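Local atomic coordinates of Ycf54-like protein (Synechocystis sp. PCC 6803, PDB entry 5M2P), a protein that is probably an accessory component of the magnesium protoporphyrin IX monomethylester cyclase, needed for forming protochlorophyllide in chlorophyll synthesis. Residues W44-L57 / F94-L108. Sequence-based numbering, arbitrary orientation.
Sequences WQVIQPAFLNAPEL and FEAPSDAIPDPLASL
F51 and F94 meet as an oblique aromatic pair, their planes at 37° and centroids 4.7 Å apart. The contact is uneven: F94 CE2 lies over one face of F51, 3.5 Å from F51 CG, while P49 CB covers the opposite face and P104 O sits at the ring edge, in plane. F51 CG is wedged between its own backbone N and carbonyl carbon (chi1 70°), which leaves F51 CB over the F94 face and 3.9 Å from I101 CG2. At the other end L105 lies over one face of W44: L105 CD1 stands 3.6 Å above the centroid of the five-membered ring, only 1° off its normal, a CH-pi contact, and L105 CD2 reaches the six-membered ring at W44 CE3.

The backbones form a single bridge where P49 meets S107. A50 N donates to A106 O almost straight (2.9 Å), and L108 N to Q48 O. S107 OG donates to I47 O (2.7 Å) from above the carbonyl plane. Water 2 joins F51 N to P104 O and A106 O. Water 3 links E56 OE2, E95 O and S98 OG.

The segments extend from the outermost strands, 43-47 and 90-96, of a four-stranded antiparallel sheet, order 2-3-1-4. F51 and F94 both meet Y9 of the inner strand 5-13, and P104 touches Y7, which places the 94-108 tail against that strand as it joins the two edges of the antiparallel sheet of the Ycf54 fold.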
loop_
_atom_site.group_PDB
_atom_site.type_symbol
_atom_site.label_atom_id
_atom_site.label_comp_id
_atom_site.label_asym_id
_atom_site.label_seq_id
_atom_site.Cartn_x
_atom_site.Cartn_y
_atom_site.Cartn_z
ATOM N N TRP A 44 0.871 4.907 3.587
ATOM C CA TRP A 44 0.745 4.003 4.704
ATOM C C TRP A 44 1.193 2.610 4.282
ATOM O O TRP A 44 1.037 2.215 3.139
ATOM C CB TRP A 44 -0.707 3.927 5.194
ATOM C CG TRP A 44 -1.383 5.257 5.407
ATOM C CD1 TRP A 44 -1.443 5.968 6.564
ATOM C CD2 TRP A 44 -2.071 6.026 4.424
ATOM N NE1 TRP A 44 -2.117 7.129 6.353
ATOM C CE2 TRP A 44 -2.525 7.189 5.054
ATOM C CE3 TRP A 44 -2.352 5.847 3.063
ATOM C CZ2 TRP A 44 -3.243 8.172 4.374
ATOM C CZ3 TRP A 44 -3.063 6.818 2.393
ATOM C CH2 TRP A 44 -3.512 7.956 3.056
ATOM N N GLN A 45 1.680 1.845 5.248
ATOM C CA GLN A 45 1.944 0.457 5.061
ATOM C C GLN A 45 0.883 -0.311 5.828
ATOM O O GLN A 45 0.688 -0.071 7.032
ATOM C CB GLN A 45 3.356 0.119 5.538
ATOM C CG GLN A 45 3.674 -1.371 5.438
ATOM C CD GLN A 45 5.176 -1.669 5.492
ATOM O OE1 GLN A 45 5.938 -1.187 4.668
ATOM N NE2 GLN A 45 5.582 -2.487 6.444
ATOM N N VAL A 46 0.186 -1.202 5.134
ATOM C CA VAL A 46 -0.949 -1.937 5.694
ATOM C C VAL A 46 -0.635 -3.411 5.604
ATOM O O VAL A 46 -0.470 -3.956 4.527
ATOM C CB VAL A 46 -2.255 -1.637 4.906
ATOM C CG1 VAL A 46 -3.434 -2.392 5.522
ATOM C CG2 VAL A 46 -2.544 -0.143 4.868
ATOM N N ILE A 47 -0.578 -4.074 6.751
ATOM C CA ILE A 47 -0.327 -5.499 6.808
ATOM C C ILE A 47 -1.635 -6.235 6.490
ATOM O O ILE A 47 -2.706 -5.880 7.004
ATOM C CB ILE A 47 0.185 -5.924 8.199
ATOM C CG1 ILE A 47 1.504 -5.223 8.527
ATOM C CG2 ILE A 47 0.361 -7.430 8.245
ATOM C CD1 ILE A 47 1.906 -5.302 9.987
ATOM N N GLN A 48 -1.564 -7.237 5.630
ATOM C CA GLN A 48 -2.706 -8.049 5.265
ATOM C C GLN A 48 -3.950 -7.188 4.977
ATOM O O GLN A 48 -5.010 -7.341 5.621
ATOM C CB GLN A 48 -3.011 -9.088 6.351
ATOM C CG GLN A 48 -3.656 -10.335 5.773
ATOM C CD GLN A 48 -2.725 -11.197 4.922
ATOM O OE1 GLN A 48 -1.512 -11.054 4.953
ATOM N NE2 GLN A 48 -3.313 -12.093 4.162
ATOM N N PRO A 49 -3.864 -6.325 3.959
ATOM C CA PRO A 49 -4.955 -5.356 3.773
ATOM C C PRO A 49 -6.332 -5.946 3.479
ATOM O O PRO A 49 -6.505 -6.810 2.630
ATOM C CB PRO A 49 -4.502 -4.560 2.550
ATOM C CG PRO A 49 -3.474 -5.446 1.877
ATOM C CD PRO A 49 -2.750 -6.111 3.020
ATOM N N ALA A 50 -7.335 -5.398 4.161
ATOM C CA ALA A 50 -8.716 -5.780 3.919
ATOM C C ALA A 50 -9.220 -5.365 2.545
ATOM O O ALA A 50 -10.160 -5.944 2.013
ATOM C CB ALA A 50 -9.592 -5.161 4.981
ATOM N N PHE A 51 -8.606 -4.353 1.936
ATOM C CA PHE A 51 -9.078 -3.938 0.600
ATOM C C PHE A 51 -9.002 -5.045 -0.438
ATOM O O PHE A 51 -9.739 -5.030 -1.423
ATOM C CB PHE A 51 -8.404 -2.643 0.092
ATOM C CG PHE A 51 -6.930 -2.757 -0.283
ATOM C CD1 PHE A 51 -6.514 -3.475 -1.398
ATOM C CD2 PHE A 51 -5.963 -2.051 0.434
ATOM C CE1 PHE A 51 -5.173 -3.517 -1.772
ATOM C CE2 PHE A 51 -4.623 -2.121 0.074
ATOM C CZ PHE A 51 -4.244 -2.844 -1.021
ATOM N N LEU A 52 -8.123 -6.020 -0.211
ATOM C CA LEU A 52 -7.927 -7.081 -1.168
ATOM C C LEU A 52 -9.150 -7.964 -1.337
ATOM O O LEU A 52 -9.233 -8.703 -2.316
ATOM C CB LEU A 52 -6.710 -7.905 -0.762
ATOM C CG LEU A 52 -5.984 -8.688 -1.836
ATOM C CD1 LEU A 52 -5.638 -7.831 -3.058
ATOM C CD2 LEU A 52 -4.749 -9.274 -1.181
ATOM N N ASN A 53 -10.105 -7.886 -0.386
ATOM C CA ASN A 53 -11.338 -8.666 -0.481
ATOM C C ASN A 53 -12.430 -8.016 -1.354
ATOM O O ASN A 53 -13.475 -8.601 -1.599
ATOM C CB ASN A 53 -11.925 -8.913 0.909
ATOM C CG ASN A 53 -11.120 -9.878 1.731
ATOM O OD1 ASN A 53 -10.335 -10.678 1.207
ATOM N ND2 ASN A 53 -11.278 -9.776 3.048
ATOM N N ALA A 54 -12.178 -6.815 -1.851
ATOM C CA ALA A 54 -13.176 -6.111 -2.658
ATOM C C ALA A 54 -13.330 -6.811 -3.990
ATOM O O ALA A 54 -12.342 -7.232 -4.586
ATOM C CB ALA A 54 -12.786 -4.683 -2.882
ATOM N N PRO A 55 -14.558 -6.924 -4.523
ATOM C CA PRO A 55 -14.727 -7.606 -5.799
ATOM C C PRO A 55 -13.921 -7.015 -6.951
ATOM O O PRO A 55 -13.467 -7.769 -7.813
ATOM C CB PRO A 55 -16.221 -7.517 -6.048
ATOM C CG PRO A 55 -16.834 -7.358 -4.702
ATOM C CD PRO A 55 -15.847 -6.621 -3.865
ATOM N N GLU A 56 -13.709 -5.707 -6.928
ATOM C CA GLU A 56 -12.975 -5.054 -7.989
ATOM C C GLU A 56 -11.500 -5.438 -7.984
ATOM O O GLU A 56 -10.808 -5.200 -8.975
ATOM C CB GLU A 56 -13.145 -3.539 -7.883
ATOM C CG GLU A 56 -12.438 -2.923 -6.675
ATOM C CD GLU A 56 -12.908 -1.549 -6.287
ATOM O OE1 GLU A 56 -12.369 -0.594 -6.848
ATOM O OE2 GLU A 56 -13.761 -1.432 -5.411
ATOM N N LEU A 57 -11.022 -6.042 -6.889
ATOM C CA LEU A 57 -9.633 -6.448 -6.745
ATOM C C LEU A 57 -9.465 -7.975 -6.819
ATOM O O LEU A 57 -8.438 -8.546 -6.446
ATOM C CB LEU A 57 -9.027 -5.819 -5.487
ATOM C CG LEU A 57 -9.067 -4.264 -5.475
ATOM C CD1 LEU A 57 -8.298 -3.736 -4.293
ATOM C CD2 LEU A 57 -8.486 -3.649 -6.751
ATOM N N PHE A 94 -8.000 1.851 -6.284
ATOM C CA PHE A 94 -9.396 1.672 -5.900
ATOM C C PHE A 94 -9.914 2.961 -5.294
ATOM O O PHE A 94 -9.154 3.785 -4.811
ATOM C CB PHE A 94 -9.578 0.509 -4.912
ATOM C CG PHE A 94 -8.791 0.639 -3.647
ATOM C CD1 PHE A 94 -9.271 1.369 -2.585
ATOM C CD2 PHE A 94 -7.571 0.009 -3.499
ATOM C CE1 PHE A 94 -8.559 1.474 -1.398
ATOM C CE2 PHE A 94 -6.849 0.100 -2.316
ATOM C CZ PHE A 94 -7.312 0.835 -1.266
ATOM N N GLU A 95 -11.225 3.154 -5.326
ATOM C CA GLU A 95 -11.863 4.275 -4.678
ATOM C C GLU A 95 -12.363 3.838 -3.285
ATOM O O GLU A 95 -12.860 2.712 -3.090
ATOM C CB GLU A 95 -13.043 4.785 -5.512
ATOM C CG GLU A 95 -12.727 5.021 -6.976
ATOM C CD GLU A 95 -11.840 6.206 -7.192
ATOM O OE1 GLU A 95 -12.204 7.303 -6.702
ATOM O OE2 GLU A 95 -10.794 6.043 -7.877
ATOM N N ALA A 96 -12.287 4.737 -2.313
ATOM C CA ALA A 96 -12.779 4.452 -0.961
ATOM C C ALA A 96 -13.053 5.756 -0.243
ATOM O O ALA A 96 -12.465 6.783 -0.600
ATOM C CB ALA A 96 -11.770 3.642 -0.178
ATOM N N PRO A 97 -13.915 5.734 0.786
ATOM C CA PRO A 97 -14.658 4.582 1.256
ATOM C C PRO A 97 -15.782 4.165 0.330
ATOM O O PRO A 97 -16.408 4.996 -0.308
ATOM C CB PRO A 97 -15.267 5.078 2.565
ATOM C CG PRO A 97 -15.489 6.522 2.327
ATOM C CD PRO A 97 -14.250 6.935 1.572
ATOM N N SER A 98 -16.035 2.872 0.303
ATOM C CA SER A 98 -17.137 2.271 -0.428
ATOM C C SER A 98 -17.717 1.124 0.436
ATOM O O SER A 98 -17.156 0.771 1.486
ATOM C CB SER A 98 -16.620 1.721 -1.756
ATOM O OG SER A 98 -15.749 0.619 -1.497
ATOM N N ASP A 99 -18.790 0.498 -0.034
ATOM C CA ASP A 99 -19.326 -0.663 0.671
ATOM C C ASP A 99 -18.278 -1.747 0.805
ATOM O O ASP A 99 -18.132 -2.346 1.869
ATOM C CB ASP A 99 -20.540 -1.276 -0.044
ATOM C CG ASP A 99 -21.794 -0.545 0.221
ATOM O OD1 ASP A 99 -21.750 0.621 0.673
ATOM O OD2 ASP A 99 -22.856 -1.174 0.006
ATOM N N ALA A 100 -17.551 -1.995 -0.291
ATOM C CA ALA A 100 -16.579 -3.059 -0.339
ATOM C C ALA A 100 -15.304 -2.700 0.406
ATOM O O ALA A 100 -14.605 -3.595 0.891
ATOM C CB ALA A 100 -16.251 -3.425 -1.775
ATOM N N ILE A 101 -14.963 -1.413 0.461
ATOM C CA ILE A 101 -13.737 -0.918 1.120
ATOM C C ILE A 101 -14.111 0.250 2.044
ATOM O O ILE A 101 -13.879 1.414 1.729
ATOM C CB ILE A 101 -12.660 -0.485 0.099
ATOM C CG1 ILE A 101 -12.475 -1.570 -0.970
ATOM C CG2 ILE A 101 -11.377 -0.163 0.839
ATOM C CD1 ILE A 101 -11.548 -1.204 -2.091
ATOM N N PRO A 102 -14.729 -0.060 3.171
ATOM C CA PRO A 102 -15.145 0.996 4.065
ATOM C C PRO A 102 -13.962 1.684 4.739
ATOM O O PRO A 102 -14.082 2.837 5.118
ATOM C CB PRO A 102 -16.050 0.278 5.079
ATOM C CG PRO A 102 -15.594 -1.150 5.033
ATOM C CD PRO A 102 -15.206 -1.388 3.608
ATOM N N ASP A 103 -12.839 0.974 4.874
ATOM C CA ASP A 103 -11.638 1.517 5.488
ATOM C C ASP A 103 -10.450 1.072 4.653
ATOM O O ASP A 103 -10.043 -0.096 4.702
ATOM C CB ASP A 103 -11.477 0.997 6.913
ATOM C CG ASP A 103 -10.255 1.563 7.604
ATOM O OD1 ASP A 103 -9.430 2.251 6.948
ATOM O OD2 ASP A 103 -10.118 1.300 8.817
ATOM N N PRO A 104 -9.885 1.994 3.881
ATOM C CA PRO A 104 -8.815 1.610 2.978
ATOM C C PRO A 104 -7.559 1.105 3.699
ATOM O O PRO A 104 -6.733 0.423 3.076
ATOM C CB PRO A 104 -8.510 2.911 2.197
ATOM C CG PRO A 104 -9.035 3.992 3.057
ATOM C CD PRO A 104 -10.220 3.417 3.761
ATOM N N LEU A 105 -7.398 1.457 4.970
ATOM C CA LEU A 105 -6.217 1.109 5.745
ATOM C C LEU A 105 -6.409 -0.050 6.710
ATOM O O LEU A 105 -5.494 -0.378 7.453
ATOM C CB LEU A 105 -5.696 2.336 6.502
ATOM C CG LEU A 105 -5.492 3.556 5.601
ATOM C CD1 LEU A 105 -4.959 4.708 6.437
ATOM C CD2 LEU A 105 -4.573 3.288 4.402
ATOM N N ALA A 106 -7.564 -0.704 6.676
ATOM C CA ALA A 106 -7.827 -1.798 7.619
ATOM C C ALA A 106 -7.007 -3.035 7.262
ATOM O O ALA A 106 -6.817 -3.353 6.086
ATOM C CB ALA A 106 -9.305 -2.153 7.639
ATOM N N SER A 107 -6.560 -3.732 8.308
ATOM C CA SER A 107 -5.891 -5.014 8.217
ATOM C C SER A 107 -6.885 -6.134 8.501
ATOM O O SER A 107 -7.838 -5.958 9.288
ATOM C CB SER A 107 -4.751 -5.074 9.220
ATOM O OG SER A 107 -4.151 -6.364 9.190
ATOM N N LEU A 108 -6.632 -7.296 7.909
ATOM C CA LEU A 108 -7.457 -8.469 8.192
ATOM C C LEU A 108 -6.984 -9.199 9.416
ATOM O O LEU A 108 -7.684 -10.081 9.918
ATOM C CB LEU A 108 -7.425 -9.446 7.036
ATOM C CG LEU A 108 -8.149 -8.925 5.796
ATOM C CD1 LEU A 108 -7.897 -9.814 4.597
ATOM C CD2 LEU A 108 -9.661 -8.773 6.052
HETATM O O HOH W 1 -12.370 -4.003 2.373
HETATM O O HOH W 2 -7.179 -2.357 3.528
HETATM O O HOH W 3 -14.399 0.608 -3.819
#